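Local structure of aldolase (6VOP) at residues Arg12-Met15 against Thr16-Ser20; Pro124-Val127 against Met128-Asn132. The protein is a putative class II aldolase built on the class II aldolase and adducin N-terminal fold of the AraD-like clan. The protein carries 2 engineered substitutions. All coordinates share one frame; numbering follows the deposited sequence.

Interaction 1 (Arg12-Met15 against Thr16-Ser20); sequences REEM and TRIAS
Thr16 grips the carbonyl oxygen of Arg12 twice, once through its backbone and once through its hydroxyl. The backbone bond, Thr16 N to Arg12 O, is 2.9 Å long and nearly straight, with 171° at the hydrogen. Thr16 OG1 donates to the same Arg12 O at 3.0 Å, arriving from the opposite face of the carbonyl plane, so the oxygen is held between the two donors. The first torsion of Thr16 makes this possible: OG1 lies beside the backbone N and anti to the carbonyl carbon (chi1 -62°), turned back along the helix.

The other hydrogen bonds are the regular i to i+4 set: Arg17 N to Glu13 O, Ile18 N to Glu14 O and Ala19 N to Met15 O, the last at 2.8 Å.

The side chains meet without further hydrogen bonds. Glu14 and Ile18 run side by side and point the same way, with Glu14 CG 4.1 Å from Ile18 CD1. Arg17 bends at chi2 and chi3, which brings Arg17 NH2 within 3.9 Å of Glu14 CG, and Ile18 CG1 lies over one face of the Arg17 guanidinium, toward the rim. Glu14 OE1 and Arg17 NH2 remain 4.7 Å apart; the opposite charges probably attract, but no salt bridge forms.

Around the helix the sides differ. Met15 and Ala19 face inward, both packing on Leu35 of strand 33-38, while Ile18 touches Leu174 and Gln175 of helix 174-194. Arg12 NH1 bonds to Pro58 O, and Arg17 packs on Asn55 of a second subunit.

This is the middle of an amphipathic alpha-helix, 7-24, laid against the sheet of an AraD-like domain, with a threonine hydroxyl bonded one turn back as is common within helices.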
ATOM      1  N   ARG A  12      -3.023 -21.127 -17.281  1.00 33.05           N
ATOM      2  CA  ARG A  12      -4.157 -20.730 -16.452  1.00 34.51           C
ATOM      3  C   ARG A  12      -3.704 -20.365 -15.044  1.00 37.76           C
ATOM      4  O   ARG A  12      -4.183 -19.381 -14.466  1.00 27.40           O
ATOM      5  CB  ARG A  12      -5.194 -21.852 -16.401  1.00 32.96           C
ATOM      6  CG  ARG A  12      -5.928 -22.098 -17.705  1.00 30.22           C
ATOM      7  CD  ARG A  12      -6.845 -23.306 -17.597  1.00 33.27           C
ATOM      8  NE  ARG A  12      -7.558 -23.562 -18.845  1.00 36.75           N
ATOM      9  CZ  ARG A  12      -8.810 -23.186 -19.081  1.00 45.28           C
ATOM     10  NH1 ARG A  12      -9.495 -22.532 -18.152  1.00 46.50           N
ATOM     11  NH2 ARG A  12      -9.379 -23.462 -20.247  1.00 44.32           N
ATOM     12  N   GLU A  13      -2.783 -21.147 -14.475  1.00 32.30           N
ATOM     13  CA  GLU A  13      -2.280 -20.848 -13.138  1.00 31.64           C
ATOM     14  C   GLU A  13      -1.462 -19.564 -13.131  1.00 33.38           C
ATOM     15  O   GLU A  13      -1.531 -18.787 -12.171  1.00 37.40           O
ATOM     16  CB  GLU A  13      -1.445 -22.016 -12.610  1.00 33.36           C
ATOM     17  CG  GLU A  13      -2.263 -23.198 -12.124  1.00 46.85           C
ATOM     18  CD  GLU A  13      -1.418 -24.440 -11.908  1.00 66.72           C
ATOM     19  OE1 GLU A  13      -1.994 -25.513 -11.630  1.00 73.57           O
ATOM     20  OE2 GLU A  13      -0.176 -24.341 -12.016  1.00 73.26           O
ATOM     21  N   GLU A  14      -0.680 -19.325 -14.188  1.00 29.20           N
ATOM     22  CA  GLU A  14       0.093 -18.088 -14.263  1.00 35.09           C
ATOM     23  C   GLU A  14      -0.823 -16.874 -14.317  1.00 30.64           C
ATOM     24  O   GLU A  14      -0.548 -15.850 -13.678  1.00 27.37           O
ATOM     25  CB  GLU A  14       1.022 -18.112 -15.479  1.00 38.61           C
ATOM     26  CG  GLU A  14       1.904 -16.874 -15.596  1.00 52.77           C
ATOM     27  CD  GLU A  14       2.559 -16.733 -16.959  1.00 60.57           C
ATOM     28  OE1 GLU A  14       3.485 -15.906 -17.092  1.00 61.13           O
ATOM     29  OE2 GLU A  14       2.149 -17.446 -17.900  1.00 66.82           O
ATOM     30  N   MET A  15      -1.920 -16.970 -15.070  1.00 27.57           N
ATOM     31  CA  MET A  15      -2.882 -15.874 -15.119  1.00 27.71           C
ATOM     32  C   MET A  15      -3.547 -15.670 -13.765  1.00 31.30           C
ATOM     33  O   MET A  15      -3.656 -14.535 -13.288  1.00 32.72           O
ATOM     34  CB  MET A  15      -3.925 -16.146 -16.199  1.00 31.20           C
ATOM     35  CG  MET A  15      -5.153 -15.257 -16.123  1.00 38.93           C
ATOM     36  SD  MET A  15      -6.058 -15.247 -17.680  1.00 41.22           S
ATOM     37  CE  MET A  15      -4.877 -14.400 -18.723  1.00 30.39           C
ATOM     38  N   THR A  16      -3.990 -16.759 -13.133  1.00 32.21           N
ATOM     39  CA  THR A  16      -4.533 -16.675 -11.783  1.00 26.67           C
ATOM     40  C   THR A  16      -3.519 -16.073 -10.817  1.00 32.85           C
ATOM     41  O   THR A  16      -3.863 -15.208 -10.002  1.00 32.70           O
ATOM     42  CB  THR A  16      -4.961 -18.064 -11.307  1.00 33.61           C
ATOM     43  OG1 THR A  16      -5.993 -18.567 -12.163  1.00 37.53           O
ATOM     44  CG2 THR A  16      -5.474 -18.013  -9.878  1.00 41.73           C
ATOM     45  N   ARG A  17      -2.261 -16.513 -10.903  1.00 27.59           N
ATOM     46  CA  ARG A  17      -1.233 -16.022  -9.990  1.00 34.73           C
ATOM     47  C   ARG A  17      -0.961 -14.539 -10.215  1.00 38.35           C
ATOM     48  O   ARG A  17      -0.914 -13.752  -9.261  1.00 43.72           O
ATOM     49  CB  ARG A  17       0.048 -16.845 -10.159  1.00 31.05           C
ATOM     50  CG  ARG A  17       1.130 -16.565  -9.127  1.00 37.54           C
ATOM     51  CD  ARG A  17       2.303 -15.819  -9.743  1.00 50.73           C
ATOM     52  NE  ARG A  17       2.914 -16.566 -10.838  1.00 58.28           N
ATOM     53  CZ  ARG A  17       3.883 -16.095 -11.615  1.00 63.84           C
ATOM     54  NH1 ARG A  17       4.355 -14.870 -11.420  1.00 66.74           N
ATOM     55  NH2 ARG A  17       4.379 -16.846 -12.590  1.00 61.28           N
ATOM     56  N   ILE A  18      -0.787 -14.139 -11.476  1.00 31.86           N
ATOM     57  CA  ILE A  18      -0.510 -12.739 -11.787  1.00 30.61           C
ATOM     58  C   ILE A  18      -1.703 -11.861 -11.426  1.00 30.53           C
ATOM     59  O   ILE A  18      -1.537 -10.740 -10.925  1.00 26.02           O
ATOM     60  CB  ILE A  18      -0.120 -12.600 -13.272  1.00 34.48           C
ATOM     61  CG1 ILE A  18       1.299 -13.126 -13.496  1.00 30.86           C
ATOM     62  CG2 ILE A  18      -0.232 -11.156 -13.734  1.00 22.38           C
ATOM     63  CD1 ILE A  18       1.847 -12.826 -14.870  1.00 29.60           C
ATOM     64  N   ALA A  19      -2.922 -12.354 -11.658  1.00 27.09           N
ATOM     65  CA  ALA A  19      -4.112 -11.584 -11.307  1.00 27.15           C
ATOM     66  C   ALA A  19      -4.174 -11.325  -9.807  1.00 29.67           C
ATOM     67  O   ALA A  19      -4.457 -10.203  -9.370  1.00 30.87           O
ATOM     68  CB  ALA A  19      -5.370 -12.312 -11.778  1.00 30.60           C
ATOM     69  N   SER A  20      -3.908 -12.359  -9.004  1.00 34.51           N
ATOM     70  CA  SER A  20      -3.927 -12.191  -7.556  1.00 38.89           C
ATOM     71  C   SER A  20      -2.881 -11.175  -7.110  1.00 33.56           C
ATOM     72  O   SER A  20      -3.135 -10.362  -6.214  1.00 28.26           O
ATOM     73  CB  SER A  20      -3.700 -13.542  -6.878  1.00 33.11           C
ATOM     74  OG  SER A  20      -3.493 -13.390  -5.488  1.00 51.69           O
TER

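Interaction 2 (Pro124-Val127 against Met128-Asn132)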
ATOM      1  N   PRO A 124      13.968   6.388 -17.848  1.00 50.21           N
ATOM      2  CA  PRO A 124      14.192   5.770 -19.162  1.00 54.43           C
ATOM      3  C   PRO A 124      13.360   4.528 -19.438  1.00 54.87           C
ATOM      4  O   PRO A 124      13.358   4.054 -20.581  1.00 50.59           O
ATOM      5  CB  PRO A 124      15.682   5.416 -19.117  1.00 51.51           C
ATOM      6  CG  PRO A 124      15.922   5.112 -17.677  1.00 51.22           C
ATOM      7  CD  PRO A 124      15.043   6.058 -16.896  1.00 48.45           C
ATOM      8  N   TYR A 125      12.639   3.998 -18.451  1.00 48.17           N
ATOM      9  CA  TYR A 125      12.165   2.622 -18.557  1.00 50.51           C
ATOM     10  C   TYR A 125      10.924   2.491 -19.434  1.00 43.03           C
ATOM     11  O   TYR A 125      10.820   1.538 -20.213  1.00 41.13           O
ATOM     12  CB  TYR A 125      11.924   2.061 -17.157  1.00 58.54           C
ATOM     13  CG  TYR A 125      13.196   2.044 -16.342  1.00 63.13           C
ATOM     14  CD1 TYR A 125      14.195   1.116 -16.607  1.00 65.50           C
ATOM     15  CD2 TYR A 125      13.418   2.980 -15.338  1.00 63.69           C
ATOM     16  CE1 TYR A 125      15.369   1.103 -15.884  1.00 74.31           C
ATOM     17  CE2 TYR A 125      14.592   2.977 -14.606  1.00 69.13           C
ATOM     18  CZ  TYR A 125      15.564   2.035 -14.887  1.00 77.91           C
ATOM     19  OH  TYR A 125      16.735   2.020 -14.165  1.00 81.93           O
ATOM     20  N   VAL A 126       9.982   3.431 -19.338  1.00 43.91           N
ATOM     21  CA  VAL A 126       8.774   3.317 -20.152  1.00 49.95           C
ATOM     22  C   VAL A 126       9.088   3.549 -21.628  1.00 51.74           C
ATOM     23  O   VAL A 126       8.460   2.944 -22.507  1.00 59.26           O
ATOM     24  CB  VAL A 126       7.691   4.281 -19.634  1.00 50.97           C
ATOM     25  CG1 VAL A 126       6.450   4.224 -20.510  1.00 48.54           C
ATOM     26  CG2 VAL A 126       7.329   3.918 -18.214  1.00 55.10           C
ATOM     27  N   VAL A 127      10.066   4.402 -21.931  1.00 46.39           N
ATOM     28  CA  VAL A 127      10.470   4.596 -23.321  1.00 44.30           C
ATOM     29  C   VAL A 127      11.152   3.343 -23.860  1.00 47.02           C
ATOM     30  O   VAL A 127      10.971   2.973 -25.027  1.00 47.18           O
ATOM     31  CB  VAL A 127      11.377   5.834 -23.442  1.00 46.71           C
ATOM     32  CG1 VAL A 127      11.846   6.015 -24.876  1.00 46.92           C
ATOM     33  CG2 VAL A 127      10.640   7.069 -22.961  1.00 43.92           C
ATOM     34  N   MET A 128      11.939   2.667 -23.020  1.00 46.63           N
ATOM     35  CA  MET A 128      12.642   1.465 -23.458  1.00 47.47           C
ATOM     36  C   MET A 128      11.670   0.325 -23.734  1.00 45.65           C
ATOM     37  O   MET A 128      11.775  -0.360 -24.758  1.00 52.30           O
ATOM     38  CB  MET A 128      13.667   1.042 -22.406  1.00 51.00           C
ATOM     39  CG  MET A 128      14.917   1.898 -22.358  1.00 59.00           C
ATOM     40  SD  MET A 128      15.988   1.433 -20.985  1.00 65.20           S
ATOM     41  CE  MET A 128      16.349  -0.272 -21.394  1.00 64.54           C
ATOM     42  N   ARG A 129      10.717   0.104 -22.829  1.00 44.69           N
ATOM     43  CA  ARG A 129       9.829  -1.048 -22.912  1.00 49.64           C
ATOM     44  C   ARG A 129       8.627  -0.810 -23.821  1.00 52.19           C
ATOM     45  O   ARG A 129       8.274  -1.687 -24.618  1.00 56.97           O
ATOM     46  CB  ARG A 129       9.350  -1.439 -21.511  1.00 54.09           C
ATOM     47  CG  ARG A 129      10.468  -1.601 -20.487  1.00 56.61           C
ATOM     48  CD  ARG A 129       9.906  -1.846 -19.094  1.00 54.88           C
ATOM     49  NE  ARG A 129       9.321  -3.178 -18.978  1.00 53.81           N
ATOM     50  CZ  ARG A 129       9.996  -4.257 -18.597  1.00 67.23           C
ATOM     51  NH1 ARG A 129      11.282  -4.161 -18.289  1.00 75.14           N
ATOM     52  NH2 ARG A 129       9.387  -5.432 -18.525  1.00 72.37           N
ATOM     53  N   MET A 130       7.992   0.357 -23.726  1.00 47.85           N
ATOM     54  CA  MET A 130       6.756   0.636 -24.450  1.00 52.25           C
ATOM     55  C   MET A 130       6.892   1.716 -25.513  1.00 51.19           C
ATOM     56  O   MET A 130       6.358   1.558 -26.613  1.00 57.06           O
ATOM     57  CB  MET A 130       5.652   1.044 -23.466  1.00 47.16           C
ATOM     58  CG  MET A 130       5.057  -0.111 -22.676  1.00 46.60           C
ATOM     59  SD  MET A 130       4.411   0.426 -21.078  1.00 52.41           S
ATOM     60  CE  MET A 130       5.926   0.605 -20.139  1.00 48.71           C
ATOM     61  N   GLY A 131       7.578   2.807 -25.215  1.00 38.79           N
ATOM     62  CA  GLY A 131       7.720   3.908 -26.170  1.00 34.28           C
ATOM     63  C   GLY A 131       6.618   4.956 -25.992  1.00 52.58           C
ATOM     64  O   GLY A 131       6.560   5.624 -24.965  1.00 61.26           O
ATOM     65  N   ASN A 132       5.758   5.080 -26.998  1.00 51.00           N
ATOM     66  CA  ASN A 132       4.671   6.046 -26.963  1.00 48.53           C
ATOM     67  C   ASN A 132       3.428   5.427 -26.340  1.00 44.80           C
ATOM     68  O   ASN A 132       3.064   4.287 -26.646  1.00 50.96           O
ATOM     69  CB  ASN A 132       4.349   6.549 -28.369  1.00 58.19           C
ATOM     70  CG  ASN A 132       5.499   7.302 -28.988  1.00 69.40           C
ATOM     71  OD1 ASN A 132       6.353   7.838 -28.280  1.00 74.26           O
ATOM     72  ND2 ASN A 132       5.535   7.346 -30.314  1.00 73.35           N
TER
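Met130 brings its methyl group up to Val126, and the two side chains meet at a slant. Met130 CE is 3.7 Å from Val126 CG1, placed there by the bend at chi3 (-77°) that folds the end of the methionine back over the preceding turn. Met128 and Arg129 both run back beside carbonyls: Met128 CG sits 3.2 Å from Pro124 O, with SD loosely against Pro124 CB, and Arg129 CG lies 3.2 Å from Tyr125 O. Pro124 in turn sets its CG over the centre of one face of the Tyr125 ring, whose stacking partner is His100 of a second subunit. Arg129 NE reaches Asn180 of helix 174-194.

In the backbone, Met128 N bonds to Pro124 O and Arg129 N to Tyr125 O. Val126 O then takes two donors, Met130 N and Gly131 N, each at 2.9 Å; the first is the usual i to i+4 bond, the second is i to i+5, straighter (168°) and in the carbonyl plane, and it widens the last turn. Gly131 CA makes a weak CH contact with Val127 O.

The short helix stops where Gly131, with positive phi (92°), turns the chain out of helical geometry, and its Tyr125 side contributes to a subunit interface of the tetramer.

How the interactions relate
Interaction 1 comes first along the chain, in helix 7-24, and interaction 2 follows much later, in the short helix 125-129 and the turn after it. Their centres are 25 Å apart and their nearest atoms about 11 Å apart, so they do not touch. Helix 174-194 is the element they share: its beginning, at Leu174 and Gln175, meets interaction 1, while Asn179, Asn180, Glu183 and Thr187 farther along meet interaction 2. Both belong to the class II aldolase and adducin N-terminal fold. Arg17 of interaction 1 and several residues of interaction 2 touch a second subunit; helix 174-194 thus spans between the two sites, and both sit beside a subunit boundary.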